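Long-range contact in short chain alcohol dehydrogenase-related dehydrogenase (PDB 3TPC), which probably acts as an oxidoreductase of the short-chain dehydrogenase/reductase family, with its substrate not established: residues M26-E30 / A229-K233. Residues are numbered along the deposited sequence.
Sequences MLAQE and AALVK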
loop_
_atom_site.group_PDB
_atom_site.type_symbol
_atom_site.label_atom_id
_atom_site.label_comp_id
_atom_site.label_asym_id
_atom_site.label_seq_id
_atom_site.Cartn_x
_atom_site.Cartn_y
_atom_site.Cartn_z
HETATM N N MSE D 26 20.517 -18.689 -14.340
HETATM C CA MSE D 26 20.878 -17.375 -14.913
HETATM C C MSE D 26 22.166 -16.810 -14.371
HETATM O O MSE D 26 22.912 -16.220 -15.120
HETATM C CB MSE D 26 19.720 -16.347 -14.996
HETATM C CG MSE D 26 19.603 -15.396 -13.890
HETATM SE SE MSE D 26 20.959 -14.040 -13.734
HETATM C CE MSE D 26 20.631 -13.767 -11.858
ATOM N N LEU D 27 22.484 -17.065 -13.117
ATOM C CA LEU D 27 23.767 -16.625 -12.603
ATOM C C LEU D 27 24.930 -17.408 -13.225
ATOM O O LEU D 27 25.920 -16.811 -13.609
ATOM C CB LEU D 27 23.808 -16.634 -11.057
ATOM C CG LEU D 27 22.863 -15.618 -10.366
ATOM C CD1 LEU D 27 22.611 -15.935 -8.922
ATOM C CD2 LEU D 27 23.346 -14.178 -10.479
ATOM N N ALA D 28 24.791 -18.732 -13.352
ATOM C CA ALA D 28 25.836 -19.563 -14.003
ATOM C C ALA D 28 26.156 -19.124 -15.422
ATOM O O ALA D 28 27.324 -18.974 -15.769
ATOM C CB ALA D 28 25.470 -21.047 -13.967
ATOM N N GLN D 29 25.108 -18.923 -16.225
ATOM C CA GLN D 29 25.195 -18.320 -17.544
ATOM C C GLN D 29 25.770 -16.893 -17.597
ATOM O O GLN D 29 26.257 -16.492 -18.640
ATOM C CB GLN D 29 23.803 -18.276 -18.182
ATOM C CG GLN D 29 23.178 -19.617 -18.592
ATOM C CD GLN D 29 21.642 -19.508 -18.792
ATOM O OE1 GLN D 29 21.071 -18.396 -18.808
ATOM N NE2 GLN D 29 20.973 -20.660 -18.914
ATOM N N GLU D 30 25.676 -16.099 -16.526
ATOM C CA GLU D 30 26.324 -14.757 -16.528
ATOM C C GLU D 30 27.708 -14.801 -15.912
ATOM O O GLU D 30 28.305 -13.771 -15.638
ATOM C CB GLU D 30 25.497 -13.689 -15.794
ATOM C CG GLU D 30 24.098 -13.434 -16.357
ATOM C CD GLU D 30 24.086 -12.659 -17.668
ATOM O OE1 GLU D 30 24.988 -11.851 -17.891
ATOM O OE2 GLU D 30 23.156 -12.846 -18.479
ATOM N N ALA D 229 13.911 -14.941 -12.771
ATOM C CA ALA D 229 15.366 -14.809 -12.784
ATOM C C ALA D 229 15.803 -13.512 -13.447
ATOM O O ALA D 229 16.782 -12.890 -13.036
ATOM C CB ALA D 229 15.964 -15.961 -13.541
ATOM N N ALA D 230 15.085 -13.146 -14.511
ATOM C CA ALA D 230 15.390 -11.955 -15.270
ATOM C C ALA D 230 15.131 -10.702 -14.397
ATOM O O ALA D 230 15.900 -9.753 -14.482
ATOM C CB ALA D 230 14.557 -11.922 -16.586
ATOM N N LEU D 231 14.092 -10.691 -13.554
ATOM C CA LEU D 231 13.946 -9.564 -12.626
ATOM C C LEU D 231 15.077 -9.541 -11.559
ATOM O O LEU D 231 15.648 -8.467 -11.257
ATOM C CB LEU D 231 12.546 -9.504 -11.981
ATOM C CG LEU D 231 12.235 -8.289 -11.049
ATOM C CD1 LEU D 231 12.613 -6.895 -11.685
ATOM C CD2 LEU D 231 10.776 -8.275 -10.482
ATOM N N VAL D 232 15.399 -10.704 -10.992
ATOM C CA VAL D 232 16.528 -10.768 -10.105
ATOM C C VAL D 232 17.780 -10.094 -10.707
ATOM O O VAL D 232 18.483 -9.327 -10.054
ATOM C CB VAL D 232 16.822 -12.186 -9.667
ATOM C CG1 VAL D 232 17.989 -12.182 -8.716
ATOM C CG2 VAL D 232 15.536 -12.857 -9.034
ATOM N N LYS D 233 18.026 -10.367 -11.981
ATOM C CA LYS D 233 19.137 -9.818 -12.704
ATOM C C LYS D 233 18.989 -8.289 -12.859
ATOM O O LYS D 233 19.933 -7.569 -12.509
ATOM C CB LYS D 233 19.222 -10.535 -14.059
ATOM C CG LYS D 233 20.349 -10.084 -14.945
ATOM C CD LYS D 233 20.183 -10.733 -16.294
ATOM C CE LYS D 233 21.433 -10.564 -17.086
ATOM N NZ LYS D 233 21.408 -9.334 -17.918
#
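M26, a selenomethionine, lays its side chain over one face of helix 225-237. M26 CG meets A229 CB at 3.7 Å, and M26 SE lies 3.9 Å from K233 CB. The terminal M26 CE reaches V232 CG1 at 4.4 Å. V232 and K233 follow A229 by three and four residues, so all three lie on the side of the helix that M26 covers. The small A229 lets the backbones come close: M26 CA and A229 CA are 6.4 Å apart. Both helices flank the parallel seven-stranded sheet of the Rossmann-type SDR fold. Helix 18-29 follows the first strand, 9-12, and L27 packs back on F10 and V12 there. Helix 225-237 precedes the last strand, 245-248, and V232 also touches I191 of strand 186-193. At the more open edge lies E30, one turn on from M26. E30 OE2 lies 3.2 Å from K233 CE but 4.0 Å from K233 NZ, a long salt bridge. K233 NZ has its stronger salt bridge with E237, one turn further along its own helix.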